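Local coordinates for protein probable tagatose 6-phosphate kinase (PDB 3TXV) that probably acts in carbohydrate metabolism, perhaps as a tagatose-6-phosphate kinase, and belongs to a family of tagatose-bisphosphate aldolase subunits, at residues 53-58 with 97-102. Sequence-based numbering, arbitrary orientation.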
ATOM      1  N   THR A  53       1.312  -5.648   5.023  1.00 42.00           N
ATOM      2  CA  THR A  53       2.680  -6.237   4.870  1.00 42.98           C
ATOM      3  C   THR A  53       3.135  -7.011   6.094  1.00 43.69           C
ATOM      4  O   THR A  53       2.764  -6.678   7.199  1.00 43.99           O
ATOM      5  CB  THR A  53       3.841  -5.200   4.570  1.00 42.90           C
ATOM      6  OG1 THR A  53       3.657  -4.004   5.327  1.00 43.27           O
ATOM      7  CG2 THR A  53       3.974  -4.865   3.101  1.00 42.14           C
ATOM      8  N   CYS A  54       3.973  -8.020   5.876  1.00 44.70           N
ATOM      9  CA  CYS A  54       4.555  -8.851   6.922  1.00 46.30           C
ATOM     10  C   CYS A  54       4.824  -8.066   8.179  1.00 46.36           C
ATOM     11  O   CYS A  54       4.270  -8.380   9.244  1.00 46.56           O
ATOM     12  CB  CYS A  54       5.864  -9.475   6.418  1.00 46.60           C
ATOM     13  SG  CYS A  54       7.159  -8.239   5.743  1.00 54.04           S
ATOM     14  N   ASN A  55       5.678  -7.045   8.026  1.00 46.94           N
ATOM     15  CA  ASN A  55       6.045  -6.054   9.060  1.00 47.33           C
ATOM     16  C   ASN A  55       4.887  -5.353   9.763  1.00 47.04           C
ATOM     17  O   ASN A  55       4.882  -5.199  10.978  1.00 47.09           O
ATOM     18  CB  ASN A  55       6.893  -4.972   8.423  1.00 47.61           C
ATOM     19  CG  ASN A  55       8.362  -5.347   8.309  1.00 50.22           C
ATOM     20  OD1 ASN A  55       8.862  -6.327   8.891  1.00 50.06           O
ATOM     21  ND2 ASN A  55       9.079  -4.531   7.552  1.00 54.50           N
ATOM     22  N   GLN A  56       3.928  -4.905   8.968  1.00 47.00           N
ATOM     23  CA  GLN A  56       2.791  -4.150   9.441  1.00 47.32           C
ATOM     24  C   GLN A  56       1.943  -5.008  10.384  1.00 47.81           C
ATOM     25  O   GLN A  56       1.552  -4.538  11.449  1.00 48.13           O
ATOM     26  CB  GLN A  56       1.999  -3.660   8.211  1.00 47.16           C
ATOM     27  CG  GLN A  56       0.827  -2.706   8.437  1.00 47.10           C
ATOM     28  CD  GLN A  56      -0.020  -2.530   7.162  1.00 48.19           C
ATOM     29  OE1 GLN A  56      -1.236  -2.264   7.221  1.00 47.88           O
ATOM     30  NE2 GLN A  56       0.624  -2.691   6.002  1.00 46.60           N
ATOM     31  N   VAL A  57       1.673  -6.262  10.004  1.00 48.07           N
ATOM     32  CA  VAL A  57       0.753  -7.112  10.755  1.00 48.84           C
ATOM     33  C   VAL A  57       1.151  -8.579  10.744  1.00 49.46           C
ATOM     34  O   VAL A  57       1.290  -9.177   9.690  1.00 50.03           O
ATOM     35  CB  VAL A  57      -0.759  -6.952  10.311  1.00 49.31           C
ATOM     36  CG1 VAL A  57      -1.106  -5.483   9.961  1.00 48.76           C
ATOM     37  CG2 VAL A  57      -1.178  -7.938   9.185  1.00 48.15           C
ATOM     38  N   ASN A  58       1.329  -9.155  11.929  1.00 49.98           N
ATOM     39  CA  ASN A  58       1.707 -10.559  12.061  1.00 50.53           C
ATOM     40  C   ASN A  58       1.348 -11.054  13.449  1.00 50.59           C
ATOM     41  O   ASN A  58       0.929 -10.257  14.274  1.00 50.86           O
ATOM     42  CB  ASN A  58       3.203 -10.763  11.769  1.00 50.98           C
ATOM     43  CG  ASN A  58       4.098  -9.858  12.600  1.00 52.68           C
ATOM     44  OD1 ASN A  58       4.086  -9.896  13.837  1.00 55.32           O
ATOM     45  ND2 ASN A  58       4.889  -9.038  11.917  1.00 53.78           N
ATOM     46  N   GLY A  97       7.027 -13.562   4.618  1.00 36.94           N
ATOM     47  CA  GLY A  97       8.293 -14.284   4.690  1.00 36.98           C
ATOM     48  C   GLY A  97       9.104 -13.891   5.901  1.00 37.36           C
ATOM     49  O   GLY A  97       8.554 -13.369   6.863  1.00 37.73           O
ATOM     50  N   PRO A  98      10.430 -14.130   5.863  1.00 37.83           N
ATOM     51  CA  PRO A  98      11.350 -13.895   6.995  1.00 37.83           C
ATOM     52  C   PRO A  98      11.655 -12.434   7.317  1.00 38.78           C
ATOM     53  O   PRO A  98      12.262 -12.151   8.359  1.00 39.52           O
ATOM     54  CB  PRO A  98      12.649 -14.571   6.555  1.00 37.46           C
ATOM     55  CG  PRO A  98      12.373 -15.294   5.296  1.00 37.52           C
ATOM     56  CD  PRO A  98      11.106 -14.745   4.707  1.00 37.60           C
ATOM     57  N   ASN A  99      11.259 -11.503   6.456  1.00 39.61           N
ATOM     58  CA  ASN A  99      11.643 -10.092   6.636  1.00 40.06           C
ATOM     59  C   ASN A  99      11.553  -9.502   8.050  1.00 40.41           C
ATOM     60  O   ASN A  99      12.488  -8.859   8.493  1.00 40.86           O
ATOM     61  CB  ASN A  99      10.894  -9.200   5.656  1.00 40.48           C
ATOM     62  CG  ASN A  99      11.410  -7.789   5.656  1.00 40.73           C
ATOM     63  OD1 ASN A  99      12.389  -7.480   4.978  1.00 42.38           O
ATOM     64  ND2 ASN A  99      10.756  -6.916   6.417  1.00 39.90           N
ATOM     65  N   PRO A 100      10.431  -9.697   8.768  1.00 41.14           N
ATOM     66  CA  PRO A 100      10.378  -8.992  10.059  1.00 41.66           C
ATOM     67  C   PRO A 100      11.280  -9.605  11.122  1.00 42.63           C
ATOM     68  O   PRO A 100      11.312  -9.118  12.267  1.00 43.25           O
ATOM     69  CB  PRO A 100       8.919  -9.134  10.483  1.00 41.14           C
ATOM     70  CG  PRO A 100       8.200  -9.466   9.241  1.00 40.74           C
ATOM     71  CD  PRO A 100       9.139 -10.320   8.460  1.00 40.92           C
ATOM     72  N   TRP A 101      12.006 -10.653  10.749  1.00 43.09           N
ATOM     73  CA  TRP A 101      12.814 -11.384  11.707  1.00 43.61           C
ATOM     74  C   TRP A 101      14.118 -11.719  11.072  1.00 44.87           C
ATOM     75  O   TRP A 101      14.778 -12.676  11.483  1.00 45.30           O
ATOM     76  CB  TRP A 101      12.126 -12.677  12.119  1.00 42.86           C
ATOM     77  CG  TRP A 101      10.835 -12.456  12.805  1.00 40.62           C
ATOM     78  CD1 TRP A 101      10.651 -12.015  14.071  1.00 40.31           C
ATOM     79  CD2 TRP A 101       9.535 -12.673  12.258  1.00 37.86           C
ATOM     80  NE1 TRP A 101       9.304 -11.942  14.362  1.00 39.76           N
ATOM     81  CE2 TRP A 101       8.599 -12.340  13.258  1.00 37.41           C
ATOM     82  CE3 TRP A 101       9.066 -13.106  11.014  1.00 36.32           C
ATOM     83  CZ2 TRP A 101       7.223 -12.417  13.052  1.00 35.12           C
ATOM     84  CZ3 TRP A 101       7.693 -13.205  10.821  1.00 33.87           C
ATOM     85  CH2 TRP A 101       6.793 -12.857  11.838  1.00 32.35           C
ATOM     86  N   LYS A 102      14.497 -10.920  10.079  1.00 45.70           N
ATOM     87  CA  LYS A 102      15.667 -11.216   9.282  1.00 46.52           C
ATOM     88  C   LYS A 102      16.999 -11.001  10.019  1.00 47.09           C
ATOM     89  O   LYS A 102      18.058 -11.500   9.611  1.00 46.96           O
ATOM     90  CB  LYS A 102      15.595 -10.464   7.969  1.00 46.49           C
ATOM     91  CG  LYS A 102      15.870  -8.990   8.047  1.00 48.02           C
ATOM     92  CD  LYS A 102      15.830  -8.417   6.629  1.00 50.23           C
ATOM     93  CE  LYS A 102      16.771  -7.252   6.450  1.00 50.09           C
ATOM     94  NZ  LYS A 102      15.999  -6.205   5.746  1.00 49.98           N
TER
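Asn58 OD1 receives weak backbone bonds from Asp60 and Gly62 while Asn58 ND2 donates to Cys54 O (2.8 Å, N-H...O 153°), so both ends of the amide are engaged where its CG lies 4.1 Å from Trp101 CZ2. That CG sits between the backbone N and the carbonyl carbon (chi1 53°), folding the amide back over its own turn. The amide plane is inclined 48° to the indole. Replacing Asn58 with a leucine would probably leave Cys54 O without this donor and the turn freer to shift against Trp101. Such packing illustrates how neighbouring loops of a TIM barrel, here those following the adjacent parallel strands 48-53 and 89-96, settle on one another. From the second loop Pro100 presses its ring on the first: its CG meets Cys54 CB at 3.7 Å, and its CB lies over the centre of one face of the Trp101 ring. Cys54 SG rests 3.9 Å from Asn99 CB, and the Cys54 side chain also touches His95, which may belong to an unoccupied metal site. Alongside, the Asn55 and Asn99 side chains cross at about a right angle; Asn99 ND2 reaches Asn55 OD1 in a weak, bent hydrogen bond (3.2 Å), though it lies equally close to Asn55 ND2, another donor.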